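Local coordinates for protein aspartate aminotransferase, cytoplasmic (Schizosaccharomyces pombe 972h-, PDB 6JPK) that catalyses the reversible, pyridoxal phosphate-dependent transfer of an amino group between L-aspartate and 2-oxoglutarate, giving oxaloacetate and L-glutamate, and works as a homodimer, at residues E97-A101 / A271-K277; L87-H93 / L237-V241; L338-P344 / F401-R406. The protein carries 1 engineered substitution. All blocks are in the same frame, centred on the assembly; numbering follows the deposited sequence.

Contact 1 (E97-A101 / A271-K277)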
ATOM      1  N   GLU A  97      -7.019 -27.560  -6.955  1.00 11.16           N
ATOM      2  CA  GLU A  97      -7.594 -27.372  -8.283  1.00 10.90           C
ATOM      3  C   GLU A  97      -7.239 -26.026  -8.905  1.00 14.94           C
ATOM      4  O   GLU A  97      -7.692 -25.745 -10.018  1.00 15.58           O
ATOM      5  CB  GLU A  97      -9.118 -27.518  -8.230  1.00 14.44           C
ATOM      6  CG  GLU A  97      -9.605 -28.921  -7.878  1.00 15.23           C
ATOM      7  CD  GLU A  97     -11.122 -28.993  -7.701  1.00 19.55           C
ATOM      8  OE1 GLU A  97     -11.833 -28.133  -8.275  1.00 22.44           O
ATOM      9  OE2 GLU A  97     -11.609 -29.905  -6.992  1.00 20.05           O
ATOM     10  N   ASP A  98      -6.471 -25.176  -8.215  1.00 12.38           N
ATOM     11  CA  ASP A  98      -6.033 -23.890  -8.774  1.00 13.85           C
ATOM     12  C   ASP A  98      -7.225 -22.963  -9.030  1.00 12.91           C
ATOM     13  O   ASP A  98      -7.295 -22.276 -10.052  1.00 10.20           O
ATOM     14  CB  ASP A  98      -5.215 -24.102 -10.059  1.00 16.48           C
ATOM     15  CG  ASP A  98      -4.443 -22.859 -10.493  1.00 21.12           C
ATOM     16  OD1 ASP A  98      -3.904 -22.150  -9.617  1.00 24.11           O
ATOM     17  OD2 ASP A  98      -4.361 -22.607 -11.718  1.00 26.76           O
ATOM     18  N   ARG A  99      -8.175 -22.940  -8.098  1.00 10.78           N
ATOM     19  CA  ARG A  99      -9.378 -22.133  -8.251  1.00  9.64           C
ATOM     20  C   ARG A  99      -9.364 -20.828  -7.453  1.00 10.95           C
ATOM     21  O   ARG A  99     -10.329 -20.059  -7.547  1.00  9.48           O
ATOM     22  CB  ARG A  99     -10.612 -22.956  -7.860  1.00  9.81           C
ATOM     23  CG  ARG A  99     -11.068 -23.947  -8.939  1.00 11.20           C
ATOM     24  CD  ARG A  99     -12.104 -24.931  -8.383  1.00 11.83           C
ATOM     25  NE  ARG A  99     -13.263 -24.239  -7.832  1.00 13.33           N
ATOM     26  CZ  ARG A  99     -14.256 -24.844  -7.188  1.00 14.27           C
ATOM     27  NH1 ARG A  99     -14.228 -26.168  -7.012  1.00 12.45           N
ATOM     28  NH2 ARG A  99     -15.272 -24.126  -6.721  1.00 11.53           N
ATOM     29  N   VAL A 100      -8.318 -20.535  -6.680  1.00  8.97           N
ATOM     30  CA  VAL A 100      -8.295 -19.325  -5.856  1.00  8.60           C
ATOM     31  C   VAL A 100      -7.275 -18.359  -6.444  1.00 10.16           C
ATOM     32  O   VAL A 100      -6.093 -18.699  -6.579  1.00  8.99           O
ATOM     33  CB  VAL A 100      -7.983 -19.636  -4.380  1.00  8.43           C
ATOM     34  CG1 VAL A 100      -8.043 -18.358  -3.533  1.00  9.92           C
ATOM     35  CG2 VAL A 100      -8.956 -20.657  -3.828  1.00  8.57           C
ATOM     36  N   ALA A 101      -7.734 -17.167  -6.825  1.00 11.27           N
ATOM     37  CA  ALA A 101      -6.849 -16.075  -7.226  1.00 12.68           C
ATOM     38  C   ALA A 101      -6.560 -15.247  -5.981  1.00 11.45           C
ATOM     39  O   ALA A 101      -7.471 -14.651  -5.408  1.00 12.86           O
ATOM     40  CB  ALA A 101      -7.489 -15.217  -8.318  1.00 10.63           C
ATOM     41  N   ALA A 271     -12.783 -18.941  -7.592  1.00  9.34           N
ATOM     42  CA  ALA A 271     -13.387 -19.186  -8.890  1.00  9.90           C
ATOM     43  C   ALA A 271     -14.065 -20.552  -8.938  1.00 12.37           C
ATOM     44  O   ALA A 271     -13.793 -21.446  -8.127  1.00  9.78           O
ATOM     45  CB  ALA A 271     -12.332 -19.098  -9.995  1.00  9.59           C
ATOM     46  N   LYS A 272     -14.952 -20.718  -9.920  1.00 10.14           N
ATOM     47  CA  LYS A 272     -15.506 -22.039 -10.173  1.00 14.69           C
ATOM     48  C   LYS A 272     -14.561 -22.906 -10.992  1.00 15.72           C
ATOM     49  O   LYS A 272     -14.709 -24.128 -10.989  1.00 14.69           O
ATOM     50  CB  LYS A 272     -16.859 -21.926 -10.881  1.00 16.09           C
ATOM     51  CG  LYS A 272     -17.952 -21.345  -9.991  1.00 22.01           C
ATOM     52  CD  LYS A 272     -19.167 -20.961 -10.796  1.00 25.90           C
ATOM     53  CE  LYS A 272     -19.945 -22.183 -11.230  1.00 28.37           C
ATOM     54  NZ  LYS A 272     -20.762 -22.695 -10.111  1.00 28.30           N
ATOM     55  N   ASP A 273     -13.598 -22.310 -11.692  1.00 13.39           N
ATOM     56  CA  ASP A 273     -12.634 -23.099 -12.449  1.00 18.97           C
ATOM     57  C   ASP A 273     -11.349 -22.301 -12.625  1.00 18.04           C
ATOM     58  O   ASP A 273     -11.330 -21.070 -12.490  1.00 15.38           O
ATOM     59  CB  ASP A 273     -13.198 -23.526 -13.805  1.00 21.30           C
ATOM     60  CG  ASP A 273     -13.748 -22.368 -14.588  1.00 29.03           C
ATOM     61  OD1 ASP A 273     -12.932 -21.509 -14.998  1.00 32.35           O
ATOM     62  OD2 ASP A 273     -14.993 -22.316 -14.787  1.00 31.23           O
ATOM     63  N   ALA A 274     -10.278 -23.032 -12.944  1.00 10.97           N
ATOM     64  CA  ALA A 274      -8.951 -22.436 -13.044  1.00 10.78           C
ATOM     65  C   ALA A 274      -8.895 -21.390 -14.149  1.00 11.25           C
ATOM     66  O   ALA A 274      -8.203 -20.375 -14.017  1.00 10.56           O
ATOM     67  CB  ALA A 274      -7.904 -23.530 -13.295  1.00 11.05           C
ATOM     68  N   SER A 275      -9.600 -21.639 -15.252  1.00 12.30           N
ATOM     69  CA  SER A 275      -9.621 -20.701 -16.369  1.00 15.00           C
ATOM     70  C   SER A 275     -10.075 -19.311 -15.925  1.00 13.85           C
ATOM     71  O   SER A 275      -9.409 -18.306 -16.203  1.00 11.82           O
ATOM     72  CB  SER A 275     -10.533 -21.237 -17.470  1.00 16.61           C
ATOM     73  OG  SER A 275     -10.566 -20.324 -18.548  1.00 26.31           O
ATOM     74  N   THR A 276     -11.205 -19.231 -15.224  1.00 10.88           N
ATOM     75  CA  THR A 276     -11.685 -17.924 -14.770  1.00 10.56           C
ATOM     76  C   THR A 276     -10.800 -17.356 -13.659  1.00 13.51           C
ATOM     77  O   THR A 276     -10.588 -16.135 -13.594  1.00 12.61           O
ATOM     78  CB  THR A 276     -13.136 -18.050 -14.306  1.00 10.59           C
ATOM     79  OG1 THR A 276     -13.925 -18.562 -15.386  1.00 11.09           O
ATOM     80  CG2 THR A 276     -13.706 -16.694 -13.824  1.00 10.30           C
ATOM     81  N   LYS A 277     -10.264 -18.223 -12.796  1.00 11.41           N
ATOM     82  CA  LYS A 277      -9.277 -17.791 -11.810  1.00 10.65           C
ATOM     83  C   LYS A 277      -8.167 -16.984 -12.470  1.00  9.54           C
ATOM     84  O   LYS A 277      -7.790 -15.910 -11.992  1.00  9.24           O
ATOM     85  CB  LYS A 277      -8.704 -19.013 -11.085  1.00 12.36           C
ATOM     86  CG  LYS A 277      -7.846 -18.686  -9.865  1.00 15.99           C
ATOM     87  CD  LYS A 277      -6.403 -18.358 -10.204  1.00 19.48           C
ATOM     88  CE  LYS A 277      -5.663 -19.551 -10.737  1.00 24.66           C
ATOM     89  NZ  LYS A 277      -4.193 -19.387 -10.524  1.00 24.22           N
TER
HETATM   90  O   HOH W   1     -16.313 -21.215  -6.400  1.00 26.99           O
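R99 lays its side chain over the backbone turn A271-D273, its CG packing on CA of D273 at 3.9 Å, and brings its guanidinium to the carbonyl of A271. R99 NE donates to A271 O over 2.9 Å at a nearly straight 168°, with the oxygen in the guanidinium plane; NH2 adds a weak bond to the same atom, and a water bonded to NH2 also reaches A271 O, weakly. A bend at chi3 (57°) turns the guanidinium edge toward that carbonyl, while K272 O lies over one face. In return the backbone of R99 accepts from A271, A271 N to R99 O being 2.7 Å, so R99 holds A271 at both its N-H and its C=O. NH1 reaches a weak salt bridge to E97. Replacing R99 with a leucine would probably leave A271 O without its main donor and E97 without its positive mate.

K277 suits the other end, being long and flexible: bent at chi2 and chi3, it lays CG 3.4 Å from A101 N, and its NZ forms a salt bridge with D98 OD1 at 2.9 Å, approaching from above the carboxylate plane. D98 can take the positive phi of the Schellman motif that closes helix 93-96. A274 is small enough for its CA to come within 3.4 Å of D98 O, a CA-H...O contact. D273 is the N-cap of helix 274-289, its OD1 accepting from T276 N.

The contact thus brings the turn between helix 93-96 and strand 100-106, outermost of the large sheet within this chain, against the turn leading from the adjacent antiparallel strand 264-270 into helix 274-289.

Contact 2 (L87-H93 / L237-V241)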
ATOM      1  N   LEU A  87      -7.628 -20.101   5.526  1.00  9.06           N
ATOM      2  CA  LEU A  87      -9.054 -19.777   5.403  1.00 11.37           C
ATOM      3  C   LEU A  87      -9.893 -21.009   5.107  1.00 11.18           C
ATOM      4  O   LEU A  87     -11.044 -21.099   5.545  1.00  8.29           O
ATOM      5  CB  LEU A  87      -9.286 -18.768   4.275  1.00 11.11           C
ATOM      6  CG  LEU A  87      -8.819 -17.330   4.463  1.00 16.40           C
ATOM      7  CD1 LEU A  87      -9.090 -16.522   3.197  1.00 15.98           C
ATOM      8  CD2 LEU A  87      -9.505 -16.710   5.683  1.00 11.61           C
ATOM      9  N   PHE A  88      -9.358 -21.938   4.317  1.00  8.17           N
ATOM     10  CA  PHE A  88     -10.113 -23.027   3.718  1.00 10.75           C
ATOM     11  C   PHE A  88      -9.550 -24.383   4.127  1.00 12.67           C
ATOM     12  O   PHE A  88      -9.474 -25.312   3.316  1.00  9.99           O
ATOM     13  CB  PHE A  88     -10.132 -22.900   2.190  1.00  8.50           C
ATOM     14  CG  PHE A  88     -10.862 -21.663   1.685  1.00 10.00           C
ATOM     15  CD1 PHE A  88     -12.228 -21.508   1.904  1.00  9.90           C
ATOM     16  CD2 PHE A  88     -10.186 -20.673   0.994  1.00 10.72           C
ATOM     17  CE1 PHE A  88     -12.912 -20.376   1.447  1.00 11.51           C
ATOM     18  CE2 PHE A  88     -10.860 -19.539   0.533  1.00 14.64           C
ATOM     19  CZ  PHE A  88     -12.223 -19.391   0.767  1.00 12.46           C
ATOM     20  N   ARG A  89      -9.169 -24.531   5.395  1.00  8.76           N
ATOM     21  CA  ARG A  89      -8.671 -25.833   5.840  1.00 13.93           C
ATOM     22  C   ARG A  89      -9.663 -26.968   5.584  1.00 14.33           C
ATOM     23  O   ARG A  89      -9.215 -28.048   5.154  1.00 15.31           O
ATOM     24  CB  ARG A  89      -8.244 -25.762   7.319  1.00 11.12           C
ATOM     25  CG  ARG A  89      -7.195 -24.656   7.607  1.00 14.04           C
ATOM     26  CD  ARG A  89      -6.149 -25.051   8.666  1.00 17.47           C
ATOM     27  NE  ARG A  89      -6.702 -25.070  10.018  1.00 21.66           N
ATOM     28  CZ  ARG A  89      -6.104 -25.614  11.077  1.00 22.68           C
ATOM     29  NH1 ARG A  89      -4.916 -26.203  10.956  1.00 18.94           N
ATOM     30  NH2 ARG A  89      -6.704 -25.576  12.262  1.00 23.02           N
ATOM     31  N   PRO A  90     -10.982 -26.807   5.777  1.00 12.18           N
ATOM     32  CA  PRO A  90     -11.909 -27.888   5.390  1.00 10.07           C
ATOM     33  C   PRO A  90     -12.085 -28.061   3.886  1.00 12.47           C
ATOM     34  O   PRO A  90     -12.767 -29.008   3.482  1.00 12.20           O
ATOM     35  CB  PRO A  90     -13.238 -27.469   6.033  1.00 11.80           C
ATOM     36  CG  PRO A  90     -12.865 -26.441   7.085  1.00 12.63           C
ATOM     37  CD  PRO A  90     -11.686 -25.734   6.504  1.00 10.97           C
ATOM     38  N   ASN A  91     -11.523 -27.197   3.041  1.00 10.44           N
ATOM     39  CA  ASN A  91     -11.741 -27.278   1.591  1.00 11.00           C
ATOM     40  C   ASN A  91     -10.430 -27.124   0.821  1.00  9.67           C
ATOM     41  O   ASN A  91     -10.282 -26.217  -0.008  1.00 10.08           O
ATOM     42  CB  ASN A  91     -12.755 -26.222   1.154  1.00 10.18           C
ATOM     43  CG  ASN A  91     -14.173 -26.581   1.543  1.00 12.52           C
ATOM     44  OD1 ASN A  91     -14.718 -27.545   1.045  1.00 13.83           O
ATOM     45  ND2 ASN A  91     -14.780 -25.793   2.429  1.00 10.21           N
ATOM     46  N   PRO A  92      -9.456 -28.013   1.054  1.00 10.50           N
ATOM     47  CA  PRO A  92      -8.166 -27.878   0.357  1.00  9.99           C
ATOM     48  C   PRO A  92      -8.267 -28.029  -1.154  1.00 11.26           C
ATOM     49  O   PRO A  92      -7.344 -27.598  -1.859  1.00 10.01           O
ATOM     50  CB  PRO A  92      -7.310 -28.996   0.976  1.00 11.66           C
ATOM     51  CG  PRO A  92      -8.315 -30.029   1.436  1.00 13.05           C
ATOM     52  CD  PRO A  92      -9.509 -29.224   1.901  1.00 12.12           C
ATOM     53  N   HIS A  93      -9.353 -28.622  -1.670  1.00 11.56           N
ATOM     54  CA  HIS A  93      -9.493 -28.799  -3.116  1.00 15.94           C
ATOM     55  C   HIS A  93      -9.573 -27.467  -3.859  1.00 12.76           C
ATOM     56  O   HIS A  93      -9.263 -27.427  -5.055  1.00 12.92           O
ATOM     57  CB  HIS A  93     -10.739 -29.631  -3.441  1.00 14.37           C
ATOM     58  CG  HIS A  93     -12.020 -28.899  -3.197  1.00 16.38           C
ATOM     59  ND1 HIS A  93     -12.561 -28.744  -1.938  1.00 16.66           N
ATOM     60  CD2 HIS A  93     -12.855 -28.250  -4.048  1.00 15.67           C
ATOM     61  CE1 HIS A  93     -13.679 -28.042  -2.026  1.00 17.02           C
ATOM     62  NE2 HIS A  93     -13.878 -27.729  -3.295  1.00 17.26           N
ATOM     63  N   LEU A 237     -17.369 -18.854   5.840  1.00  9.60           N
ATOM     64  CA  LEU A 237     -16.684 -18.975   4.558  1.00 13.65           C
ATOM     65  C   LEU A 237     -16.782 -20.380   3.998  1.00 13.85           C
ATOM     66  O   LEU A 237     -17.092 -20.577   2.818  1.00 13.24           O
ATOM     67  CB  LEU A 237     -15.204 -18.630   4.716  1.00 17.87           C
ATOM     68  CG  LEU A 237     -14.702 -17.276   4.283  1.00 20.40           C
ATOM     69  CD1 LEU A 237     -15.436 -16.224   5.079  1.00 22.51           C
ATOM     70  CD2 LEU A 237     -13.202 -17.239   4.539  1.00 15.42           C
ATOM     71  N   ASN A 238     -16.445 -21.368   4.821  1.00  8.38           N
ATOM     72  CA  ASN A 238     -16.393 -22.737   4.334  1.00  8.70           C
ATOM     73  C   ASN A 238     -17.785 -23.305   4.120  1.00  8.98           C
ATOM     74  O   ASN A 238     -17.972 -24.182   3.266  1.00  9.58           O
ATOM     75  CB  ASN A 238     -15.572 -23.588   5.300  1.00  8.78           C
ATOM     76  CG  ASN A 238     -14.080 -23.317   5.151  1.00 11.78           C
ATOM     77  OD1 ASN A 238     -13.445 -23.784   4.203  1.00 11.42           O
ATOM     78  ND2 ASN A 238     -13.533 -22.525   6.047  1.00  8.39           N
ATOM     79  N   GLU A 239     -18.770 -22.819   4.866  1.00  8.94           N
ATOM     80  CA  GLU A 239     -20.138 -23.250   4.592  1.00 11.03           C
ATOM     81  C   GLU A 239     -20.596 -22.746   3.230  1.00 12.35           C
ATOM     82  O   GLU A 239     -21.245 -23.481   2.471  1.00 11.56           O
ATOM     83  CB  GLU A 239     -21.077 -22.764   5.693  1.00  9.18           C
ATOM     84  CG  GLU A 239     -22.409 -23.507   5.731  1.00 22.60           C
ATOM     85  CD  GLU A 239     -22.265 -24.986   6.131  1.00 26.86           C
ATOM     86  OE1 GLU A 239     -21.194 -25.404   6.656  1.00 28.49           O
ATOM     87  OE2 GLU A 239     -23.236 -25.735   5.918  1.00 28.06           O
ATOM     88  N   PHE A 240     -20.237 -21.502   2.891  1.00  8.97           N
ATOM     89  CA  PHE A 240     -20.660 -20.935   1.620  1.00  9.02           C
ATOM     90  C   PHE A 240     -20.051 -21.684   0.442  1.00  9.21           C
ATOM     91  O   PHE A 240     -20.677 -21.764  -0.622  1.00  9.45           O
ATOM     92  CB  PHE A 240     -20.317 -19.441   1.560  1.00  8.69           C
ATOM     93  CG  PHE A 240     -20.972 -18.721   0.413  1.00 13.30           C
ATOM     94  CD1 PHE A 240     -22.319 -18.405   0.459  1.00 14.61           C
ATOM     95  CD2 PHE A 240     -20.246 -18.373  -0.714  1.00 12.26           C
ATOM     96  CE1 PHE A 240     -22.938 -17.754  -0.601  1.00 15.53           C
ATOM     97  CE2 PHE A 240     -20.858 -17.717  -1.784  1.00 15.40           C
ATOM     98  CZ  PHE A 240     -22.204 -17.408  -1.729  1.00 15.24           C
ATOM     99  N   VAL A 241     -18.863 -22.271   0.621  1.00 10.27           N
ATOM    100  CA  VAL A 241     -18.224 -23.029  -0.459  1.00 10.15           C
ATOM    101  C   VAL A 241     -19.134 -24.139  -0.970  1.00 11.02           C
ATOM    102  O   VAL A 241     -19.134 -24.453  -2.169  1.00 12.66           O
ATOM    103  CB  VAL A 241     -16.867 -23.601   0.005  1.00 10.24           C
ATOM    104  CG1 VAL A 241     -16.275 -24.527  -1.080  1.00 10.42           C
ATOM    105  CG2 VAL A 241     -15.889 -22.476   0.335  1.00  8.89           C
TER
HETATM  106  O   HOH W   2     -17.502 -26.887   3.659  1.00 18.65           O
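N238 reaches from its helix into the turn that follows helix 77-87, and its amide uses both ends. N238 ND2 donates to L87 O at 2.9 Å, in the carbonyl plane, while N238 OD1 accepts from N91 ND2 at 3.0 Å on a lone pair. The two amides lie nearly coplanar, 19° apart. Asparagine suits this place because one short side chain supplies donor and acceptor together; ND2 also bonds to S234 O.

Beside these two hydrogen bonds the packing is close and largely apolar. P90 rests its CD against the N238 amide, 3.5 Å from N238 OD1. L87 CD2 meets L237 CD2 at 3.9 Å. With CG anti to the carbonyl carbon (chi1 -65°), the F88 ring brings CE1 to V241 CG2 at 3.8 Å and turns an edge to N238 OD1.

The outer side is looser: H93 CE1 comes no nearer than 4.5 Å to V241 CG1, and a water bridges N91 ND2 to the carbonyl oxygen of N238.

F88 to N91 form a type I beta turn, a compact link between helices 77-87 and 93-96. L87 and L237 continue onto strands 215-220 and 247-252, the helix-over-sheet layering characteristic of the large domain in class I aminotransferases.

Contact 3 (L338-P344 / F401-R406)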
ATOM      1  N   LEU A 338     -21.991  -5.576  36.230  1.00 11.82           N
ATOM      2  CA  LEU A 338     -23.270  -4.935  35.952  1.00 11.81           C
ATOM      3  C   LEU A 338     -24.429  -5.734  36.540  1.00 16.48           C
ATOM      4  O   LEU A 338     -25.401  -5.154  37.040  1.00 16.23           O
ATOM      5  CB  LEU A 338     -23.440  -4.762  34.442  1.00 12.29           C
ATOM      6  CG  LEU A 338     -22.447  -3.813  33.777  1.00 13.06           C
ATOM      7  CD1 LEU A 338     -22.588  -3.878  32.259  1.00 11.61           C
ATOM      8  CD2 LEU A 338     -22.678  -2.398  34.273  1.00 18.41           C
ATOM      9  N   VAL A 339     -24.352  -7.068  36.480  1.00 16.46           N
ATOM     10  CA  VAL A 339     -25.371  -7.901  37.116  1.00 14.42           C
ATOM     11  C   VAL A 339     -25.342  -7.699  38.628  1.00 20.32           C
ATOM     12  O   VAL A 339     -26.380  -7.472  39.266  1.00 19.84           O
ATOM     13  CB  VAL A 339     -25.176  -9.383  36.733  1.00 17.46           C
ATOM     14  CG1 VAL A 339     -26.018 -10.286  37.635  1.00 17.44           C
ATOM     15  CG2 VAL A 339     -25.554  -9.609  35.269  1.00 15.99           C
ATOM     16  N   ALA A 340     -24.143  -7.742  39.216  1.00 19.80           N
ATOM     17  CA  ALA A 340     -24.008  -7.597  40.666  1.00 18.91           C
ATOM     18  C   ALA A 340     -24.478  -6.228  41.140  1.00 19.54           C
ATOM     19  O   ALA A 340     -25.051  -6.101  42.230  1.00 19.65           O
ATOM     20  CB  ALA A 340     -22.553  -7.824  41.076  1.00 16.73           C
ATOM     21  N   LEU A 341     -24.219  -5.186  40.351  1.00 18.85           N
ATOM     22  CA  LEU A 341     -24.717  -3.855  40.670  1.00 13.71           C
ATOM     23  C   LEU A 341     -26.196  -3.699  40.357  1.00 16.24           C
ATOM     24  O   LEU A 341     -26.760  -2.640  40.650  1.00 17.94           O
ATOM     25  CB  LEU A 341     -23.913  -2.798  39.904  1.00 13.31           C
ATOM     26  CG  LEU A 341     -22.454  -2.641  40.335  1.00 13.37           C
ATOM     27  CD1 LEU A 341     -21.647  -1.850  39.316  1.00 12.90           C
ATOM     28  CD2 LEU A 341     -22.387  -1.979  41.722  1.00 14.46           C
ATOM     29  N   LYS A 342     -26.819  -4.710  39.744  1.00 21.45           N
ATOM     30  CA  LYS A 342     -28.246  -4.682  39.406  1.00 24.55           C
ATOM     31  C   LYS A 342     -28.578  -3.528  38.457  1.00 20.80           C
ATOM     32  O   LYS A 342     -29.636  -2.901  38.563  1.00 18.61           O
ATOM     33  CB  LYS A 342     -29.114  -4.605  40.668  1.00 30.37           C
ATOM     34  CG  LYS A 342     -28.931  -5.755  41.662  1.00 33.44           C
ATOM     35  CD  LYS A 342     -29.555  -5.380  43.004  1.00 36.46           C
ATOM     36  CE  LYS A 342     -29.530  -6.533  43.994  1.00 41.90           C
ATOM     37  NZ  LYS A 342     -30.610  -7.525  43.718  1.00 44.01           N
ATOM     38  N   THR A 343     -27.666  -3.238  37.531  1.00 17.87           N
ATOM     39  CA  THR A 343     -27.898  -2.182  36.552  1.00 16.05           C
ATOM     40  C   THR A 343     -29.156  -2.499  35.746  1.00 17.27           C
ATOM     41  O   THR A 343     -29.318  -3.637  35.283  1.00 15.02           O
ATOM     42  CB  THR A 343     -26.690  -2.037  35.624  1.00 14.16           C
ATOM     43  OG1 THR A 343     -25.504  -1.853  36.413  1.00 14.50           O
ATOM     44  CG2 THR A 343     -26.858  -0.833  34.708  1.00 11.81           C
ATOM     45  N   PRO A 344     -30.079  -1.545  35.588  1.00 17.74           N
ATOM     46  CA  PRO A 344     -31.297  -1.817  34.819  1.00 16.39           C
ATOM     47  C   PRO A 344     -30.973  -2.297  33.415  1.00 20.04           C
ATOM     48  O   PRO A 344     -30.000  -1.860  32.796  1.00 20.52           O
ATOM     49  CB  PRO A 344     -32.013  -0.459  34.795  1.00 16.92           C
ATOM     50  CG  PRO A 344     -31.520   0.247  36.022  1.00 18.14           C
ATOM     51  CD  PRO A 344     -30.088  -0.196  36.192  1.00 16.86           C
ATOM     52  N   PHE A 401     -20.798   2.758  33.905  1.00 11.04           N
ATOM     53  CA  PHE A 401     -21.978   2.313  33.173  1.00 10.88           C
ATOM     54  C   PHE A 401     -23.184   2.228  34.101  1.00 11.46           C
ATOM     55  O   PHE A 401     -24.278   2.702  33.766  1.00 13.21           O
ATOM     56  CB  PHE A 401     -21.725   0.953  32.507  1.00 10.59           C
ATOM     57  CG  PHE A 401     -20.792   0.999  31.305  1.00 12.00           C
ATOM     58  CD1 PHE A 401     -20.071   2.139  30.989  1.00 10.06           C
ATOM     59  CD2 PHE A 401     -20.660  -0.109  30.483  1.00 14.73           C
ATOM     60  CE1 PHE A 401     -19.217   2.172  29.888  1.00 12.30           C
ATOM     61  CE2 PHE A 401     -19.804  -0.087  29.376  1.00 16.63           C
ATOM     62  CZ  PHE A 401     -19.088   1.059  29.076  1.00 13.12           C
ATOM     63  N   ASN A 402     -23.000   1.618  35.273  1.00 11.63           N
ATOM     64  CA  ASN A 402     -24.097   1.488  36.223  1.00 12.06           C
ATOM     65  C   ASN A 402     -24.674   2.853  36.566  1.00 13.12           C
ATOM     66  O   ASN A 402     -25.891   3.065  36.503  1.00 13.54           O
ATOM     67  CB  ASN A 402     -23.613   0.773  37.483  1.00 12.43           C
ATOM     68  CG  ASN A 402     -24.670   0.718  38.572  1.00 12.94           C
ATOM     69  OD1 ASN A 402     -25.705   0.077  38.411  1.00 12.97           O
ATOM     70  ND2 ASN A 402     -24.411   1.387  39.688  1.00 13.37           N
ATOM     71  N   HIS A 403     -23.800   3.805  36.897  1.00 12.83           N
ATOM     72  CA  HIS A 403     -24.258   5.143  37.263  1.00 13.86           C
ATOM     73  C   HIS A 403     -24.956   5.823  36.087  1.00 12.44           C
ATOM     74  O   HIS A 403     -26.034   6.408  36.239  1.00 12.67           O
ATOM     75  CB  HIS A 403     -23.064   5.962  37.746  1.00 15.41           C
ATOM     76  CG  HIS A 403     -23.428   7.249  38.412  1.00 15.14           C
ATOM     77  ND1 HIS A 403     -22.488   8.067  39.000  1.00 15.01           N
ATOM     78  CD2 HIS A 403     -24.625   7.861  38.582  1.00 16.21           C
ATOM     79  CE1 HIS A 403     -23.091   9.133  39.502  1.00 18.47           C
ATOM     80  NE2 HIS A 403     -24.388   9.034  39.257  1.00 16.49           N
ATOM     81  N   ALA A 404     -24.351   5.752  34.902  1.00 11.94           N
ATOM     82  CA  ALA A 404     -24.899   6.427  33.728  1.00 12.35           C
ATOM     83  C   ALA A 404     -26.293   5.904  33.382  1.00 16.14           C
ATOM     84  O   ALA A 404     -27.215   6.683  33.111  1.00 11.87           O
ATOM     85  CB  ALA A 404     -23.949   6.257  32.539  1.00 11.21           C
ATOM     86  N   VAL A 405     -26.466   4.586  33.389  1.00 11.64           N
ATOM     87  CA  VAL A 405     -27.753   4.004  33.028  1.00 11.68           C
ATOM     88  C   VAL A 405     -28.813   4.330  34.077  1.00 15.91           C
ATOM     89  O   VAL A 405     -29.958   4.655  33.738  1.00 17.47           O
ATOM     90  CB  VAL A 405     -27.602   2.489  32.816  1.00 12.19           C
ATOM     91  CG1 VAL A 405     -28.983   1.805  32.734  1.00 11.89           C
ATOM     92  CG2 VAL A 405     -26.793   2.239  31.559  1.00 10.99           C
ATOM     93  N   ARG A 406     -28.456   4.255  35.363  1.00 12.53           N
ATOM     94  CA  ARG A 406     -29.411   4.576  36.418  1.00 18.28           C
ATOM     95  C   ARG A 406     -29.794   6.048  36.392  1.00 17.82           C
ATOM     96  O   ARG A 406     -30.943   6.402  36.677  1.00 14.82           O
ATOM     97  CB  ARG A 406     -28.831   4.221  37.787  1.00 15.35           C
ATOM     98  CG  ARG A 406     -28.804   2.745  38.089  1.00 16.54           C
ATOM     99  CD  ARG A 406     -28.050   2.490  39.376  1.00 13.75           C
ATOM    100  NE  ARG A 406     -28.050   1.075  39.757  1.00 18.79           N
ATOM    101  CZ  ARG A 406     -29.051   0.484  40.400  1.00 21.63           C
ATOM    102  NH1 ARG A 406     -30.140   1.179  40.702  1.00 19.73           N
ATOM    103  NH2 ARG A 406     -28.978  -0.799  40.728  1.00 22.15           N
TER
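N402 and T343 meet through their polar ends, OG1 of T343 donating to OD1 of N402 at 2.8 Å. With CG opposite its own N (chi1 175°), N402 swings its amide across toward 338-344, and N402 OD1 takes a second bond from within its own helix, R406 NE at 2.9 Å. Both donors stand tilted from the carbonyl plane, and together they fix the rotation of the amide.

T343 divides its two branches. At chi1 -54° the hydroxyl serves N402 while T343 CG2 packs on V405 CB at 3.9 Å, using both arms of a beta-branched threonine.

R406 reaches out extended from CG to NE, across from its helix toward L341, then turns its guanidinium at chi4 (-82°). That turn carries R406 NH2 to L341 O, 2.9 Å away and in both the carbonyl and guanidinium planes, so the arginine binds a carbonyl in the turn after helix 310-340. P344 packs its CD on R406 CG at 3.7 Å and lies off-centre over one guanidinium face. K342 takes the positive phi of the Schellman motif after this helix, turning the chain so that T343 and P344 meet helix 394-407.

L338 CD2 touches F401 CB at 3.9 Å, and F401 sends its ring on to M35, L362 and C370. Helix 310-340 and its following turn lie against helix 394-407, which also packs on helix 364-374 through F401, H403 and A404.

Contacts 1 and 2 are neighbours and contact 3 is remote. The centres of contacts 1 and 2 lie 14 Å apart, and they touch where NH1 of R99 packs at 3.9 Å from CD2 of H93; their segments alternate along the chain, with 87-93 and 97-101 following one another and 237-241 preceding 271-277. Contact 3 opens only after both have closed, its nearest atoms about 39 Å from contact 1 and about 29 Å from contact 2. Contacts 1 and 2 lie away from the probable substrate-binding residues and cofactor lysine. In contact 3 the side chain of F401 comes about 10 Å from that of R383, which by similarity binds L-aspartate.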